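Local coordinates for SusD homolog (PDB 4F53), which probably binds glycans, perhaps mucin O-glycans, as a SusD-like outer-membrane lipoprotein with a TPR-like helical fold, at residues 272-284 with 369-382. Numbering follows the deposited sequence.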
# COMPACT_ATOMS: atom_id res chain seq x y z
N ASN A 272 -7.29 19.44 2.21
CA ASN A 272 -7.62 20.87 2.30
C ASN A 272 -9.13 21.05 2.27
O ASN A 272 -9.66 21.77 3.11
CB ASN A 272 -6.95 21.70 1.18
CG ASN A 272 -5.49 21.96 1.45
OD1 ASN A 272 -5.03 21.88 2.57
ND2 ASN A 272 -4.74 22.31 0.45
N ALA A 273 -9.85 20.34 1.36
CA ALA A 273 -11.32 20.43 1.25
C ALA A 273 -12.00 20.04 2.56
O ALA A 273 -13.02 20.62 2.91
CB ALA A 273 -11.81 19.53 0.14
N TYR A 274 -11.42 19.05 3.28
CA TYR A 274 -12.00 18.59 4.54
C TYR A 274 -11.44 19.32 5.76
O TYR A 274 -11.80 18.95 6.88
CB TYR A 274 -11.78 17.07 4.69
CG TYR A 274 -12.30 16.24 3.53
CD1 TYR A 274 -13.39 16.67 2.77
CD2 TYR A 274 -11.76 14.99 3.24
CE1 TYR A 274 -13.84 15.93 1.68
CE2 TYR A 274 -12.25 14.22 2.20
CZ TYR A 274 -13.28 14.70 1.40
OH TYR A 274 -13.76 13.91 0.38
N ASN A 275 -10.54 20.33 5.57
CA ASN A 275 -9.85 21.07 6.65
C ASN A 275 -9.30 20.06 7.65
O ASN A 275 -9.53 20.15 8.85
CB ASN A 275 -10.78 22.10 7.34
CG ASN A 275 -11.22 23.20 6.41
OD1 ASN A 275 -10.40 23.98 5.90
ND2 ASN A 275 -12.52 23.26 6.13
N ASP A 276 -8.69 19.00 7.11
CA ASP A 276 -8.21 17.87 7.87
C ASP A 276 -7.07 18.24 8.83
O ASP A 276 -6.01 18.71 8.40
CB ASP A 276 -7.78 16.76 6.91
CG ASP A 276 -7.85 15.37 7.48
OD1 ASP A 276 -7.33 15.16 8.59
OD2 ASP A 276 -8.38 14.48 6.80
N PRO A 277 -7.27 18.00 10.15
CA PRO A 277 -6.18 18.25 11.12
C PRO A 277 -5.02 17.24 11.02
O PRO A 277 -4.00 17.45 11.66
CB PRO A 277 -6.86 18.17 12.50
CG PRO A 277 -8.05 17.37 12.29
CD PRO A 277 -8.49 17.49 10.83
N ARG A 278 -5.15 16.20 10.21
CA ARG A 278 -4.03 15.25 9.99
C ARG A 278 -3.03 15.85 9.03
O ARG A 278 -1.98 15.27 8.85
CB ARG A 278 -4.51 13.88 9.48
CG ARG A 278 -5.28 13.10 10.54
CD ARG A 278 -6.00 11.96 9.90
NE ARG A 278 -7.14 12.42 9.12
CZ ARG A 278 -8.08 11.61 8.65
NH1 ARG A 278 -8.03 10.31 8.90
NH2 ARG A 278 -9.09 12.10 7.96
N ARG A 279 -3.33 17.02 8.42
CA ARG A 279 -2.37 17.70 7.52
C ARG A 279 -1.08 17.99 8.26
O ARG A 279 -0.01 17.59 7.76
CB ARG A 279 -2.93 18.99 6.91
CG ARG A 279 -3.86 18.70 5.74
CD ARG A 279 -4.58 19.96 5.27
NE ARG A 279 -5.32 20.58 6.38
CZ ARG A 279 -5.93 21.76 6.30
NH1 ARG A 279 -5.89 22.46 5.18
NH2 ARG A 279 -6.57 22.24 7.35
N GLU A 280 -1.19 18.59 9.47
CA GLU A 280 -0.05 18.91 10.33
C GLU A 280 0.62 17.62 10.83
O GLU A 280 1.81 17.66 11.10
CB GLU A 280 -0.44 19.86 11.49
CG GLU A 280 -1.41 19.28 12.52
CD GLU A 280 -2.46 20.18 13.18
OE1 GLU A 280 -2.17 21.37 13.41
OE2 GLU A 280 -3.55 19.66 13.53
N ALA A 281 -0.09 16.48 10.89
CA ALA A 281 0.59 15.28 11.34
C ALA A 281 1.40 14.62 10.21
O ALA A 281 2.41 13.99 10.47
CB ALA A 281 -0.39 14.29 11.94
N TYR A 282 0.96 14.78 8.95
CA TYR A 282 1.54 14.13 7.77
C TYR A 282 2.61 14.92 7.06
O TYR A 282 3.59 14.35 6.59
CB TYR A 282 0.44 13.85 6.72
CG TYR A 282 -0.58 12.79 7.06
CD1 TYR A 282 -0.53 12.11 8.28
CD2 TYR A 282 -1.55 12.42 6.14
CE1 TYR A 282 -1.42 11.06 8.55
CE2 TYR A 282 -2.44 11.38 6.41
CZ TYR A 282 -2.38 10.72 7.62
OH TYR A 282 -3.26 9.72 7.91
N TYR A 283 2.39 16.23 6.90
CA TYR A 283 3.32 16.99 6.10
C TYR A 283 3.37 18.44 6.50
O TYR A 283 2.62 18.88 7.36
CB TYR A 283 2.98 16.83 4.59
CG TYR A 283 1.50 16.90 4.24
CD1 TYR A 283 0.81 18.11 4.24
CD2 TYR A 283 0.79 15.75 3.87
CE1 TYR A 283 -0.54 18.18 3.91
CE2 TYR A 283 -0.56 15.81 3.56
CZ TYR A 283 -1.22 17.03 3.56
OH TYR A 283 -2.52 17.11 3.17
N ASP A 284 4.25 19.21 5.83
CA ASP A 284 4.44 20.62 6.09
C ASP A 284 3.87 21.48 4.99
O ASP A 284 3.59 21.01 3.90
CB ASP A 284 5.95 20.91 6.22
CG ASP A 284 6.58 20.48 7.53
OD1 ASP A 284 6.02 20.79 8.58
OD2 ASP A 284 7.70 19.94 7.49
N SER A 369 -7.82 6.90 13.29
CA SER A 369 -6.79 7.57 12.53
C SER A 369 -6.34 8.86 13.24
O SER A 369 -5.12 9.14 13.30
CB SER A 369 -7.27 7.84 11.11
OG SER A 369 -6.30 8.56 10.37
N PHE A 370 -7.29 9.62 13.81
CA PHE A 370 -6.99 10.82 14.61
C PHE A 370 -6.06 10.44 15.81
O PHE A 370 -5.02 11.05 15.99
CB PHE A 370 -8.29 11.47 15.10
CG PHE A 370 -8.86 12.51 14.16
CD1 PHE A 370 -9.03 12.23 12.81
CD2 PHE A 370 -9.25 13.76 14.64
CE1 PHE A 370 -9.58 13.17 11.94
CE2 PHE A 370 -9.78 14.71 13.77
CZ PHE A 370 -9.97 14.41 12.43
N GLU A 371 -6.42 9.38 16.54
CA GLU A 371 -5.65 8.85 17.67
C GLU A 371 -4.26 8.39 17.21
O GLU A 371 -3.28 8.68 17.88
CB GLU A 371 -6.41 7.69 18.31
CG GLU A 371 -5.84 7.23 19.63
CD GLU A 371 -6.65 6.17 20.34
OE1 GLU A 371 -7.79 5.87 19.89
OE2 GLU A 371 -6.14 5.63 21.35
N GLU A 372 -4.16 7.69 16.08
CA GLU A 372 -2.88 7.22 15.52
C GLU A 372 -1.94 8.40 15.22
O GLU A 372 -0.73 8.24 15.22
CB GLU A 372 -3.13 6.45 14.20
CG GLU A 372 -3.68 5.04 14.36
CD GLU A 372 -4.35 4.40 13.16
OE1 GLU A 372 -4.52 5.04 12.09
OE2 GLU A 372 -4.74 3.22 13.30
N ASN A 373 -2.51 9.58 14.92
CA ASN A 373 -1.76 10.76 14.51
C ASN A 373 -1.68 11.80 15.61
O ASN A 373 -1.25 12.93 15.34
CB ASN A 373 -2.37 11.32 13.22
CG ASN A 373 -2.07 10.43 12.04
OD1 ASN A 373 -0.93 10.30 11.61
ND2 ASN A 373 -3.05 9.71 11.54
N GLY A 374 -2.00 11.39 16.84
CA GLY A 374 -1.91 12.22 18.04
C GLY A 374 -2.87 13.38 18.09
O GLY A 374 -2.61 14.33 18.82
N ILE A 375 -3.99 13.33 17.34
CA ILE A 375 -4.96 14.43 17.35
C ILE A 375 -5.96 14.17 18.47
O ILE A 375 -6.70 13.19 18.43
CB ILE A 375 -5.60 14.64 15.96
CG1 ILE A 375 -4.50 14.90 14.92
CG2 ILE A 375 -6.61 15.80 16.00
CD1 ILE A 375 -4.89 14.67 13.65
N THR A 376 -5.98 15.05 19.46
CA THR A 376 -6.78 14.90 20.67
C THR A 376 -8.11 15.68 20.63
O THR A 376 -8.99 15.41 21.45
CB THR A 376 -5.94 15.30 21.88
OG1 THR A 376 -5.34 16.59 21.62
CG2 THR A 376 -4.84 14.27 22.19
N SER A 377 -8.28 16.61 19.67
CA SER A 377 -9.54 17.37 19.56
C SER A 377 -9.98 17.58 18.09
O SER A 377 -9.17 17.49 17.16
CB SER A 377 -9.42 18.71 20.29
OG SER A 377 -8.76 19.69 19.50
N GLY A 378 -11.28 17.86 17.93
CA GLY A 378 -11.90 18.20 16.66
C GLY A 378 -12.41 17.07 15.77
O GLY A 378 -12.71 17.32 14.60
N VAL A 379 -12.52 15.83 16.30
CA VAL A 379 -12.98 14.71 15.50
C VAL A 379 -14.49 14.86 15.19
O VAL A 379 -14.90 14.62 14.06
CB VAL A 379 -12.62 13.31 16.07
CG1 VAL A 379 -13.50 12.92 17.25
CG2 VAL A 379 -12.66 12.24 14.97
N GLU A 380 -15.28 15.31 16.16
CA GLU A 380 -16.73 15.50 16.03
C GLU A 380 -17.05 16.55 14.96
O GLU A 380 -17.99 16.36 14.20
CB GLU A 380 -17.38 15.86 17.38
CG GLU A 380 -17.06 14.88 18.51
CD GLU A 380 -15.79 15.12 19.31
OE1 GLU A 380 -15.05 16.11 19.04
OE2 GLU A 380 -15.52 14.31 20.22
N ASN A 381 -16.26 17.62 14.86
CA ASN A 381 -16.47 18.64 13.83
C ASN A 381 -16.04 18.09 12.48
O ASN A 381 -16.68 18.37 11.48
CB ASN A 381 -15.74 19.97 14.12
CG ASN A 381 -16.19 20.67 15.36
OD1 ASN A 381 -17.39 20.89 15.60
ND2 ASN A 381 -15.24 21.07 16.18
N TYR A 382 -14.97 17.30 12.46
CA TYR A 382 -14.49 16.69 11.22
C TYR A 382 -15.54 15.72 10.67
O TYR A 382 -15.86 15.80 9.48
CB TYR A 382 -13.15 15.99 11.43
CG TYR A 382 -12.58 15.42 10.14
CD1 TYR A 382 -11.90 16.23 9.24
CD2 TYR A 382 -12.76 14.07 9.81
CE1 TYR A 382 -11.39 15.72 8.05
CE2 TYR A 382 -12.23 13.54 8.64
CZ TYR A 382 -11.55 14.37 7.75
OH TYR A 382 -11.07 13.85 6.56
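Arg278 reaches from the 272-284 turn to Ser369 near the end of helix 358-372. Its NH1 donates to Ser369 OG at 2.9 Å, in the guanidinium plane. A bend at CG-CD (chi3 -73°) turns the guanidinium back onto Asp276 and leaves NH1 facing Ser369. Side-on, NE and NH2 grip Asp276, each meeting the syn lone pair of a different carboxylate oxygen. The NE to Asp276 OD1 bond is nearly straight, at 179°. OD1 also accepts from Arg278 N, capping the turn into helix 279-282. Phe370 CE1 lies over one guanidinium face, the planes 54° apart. Tyr382 OH makes a weak bond of 2.8 Å to Asp276 OD2. Gln433 of helix 423-438 bonds both Tyr382 OH and Arg278 NH2. Packing is tight here: Pro277 CG touches Phe370 CE2, and Ile375 CD1 touches Arg278 CG, both at 3.5 Å. The partly exposed side is looser and mostly apolar. Ala281 CB meets Asn373 CB at 3.8 Å, and Pro277 CB lies 4.2 Å from Ile375 CD1. Asn373 OD1 adds a polar touch, at the Tyr282 ring edge, 3.2 Å from CE1. The contact thus joins two helix-to-helix connections. Its buried charges are paired, and their bonds should fix the guanidinium's rotation.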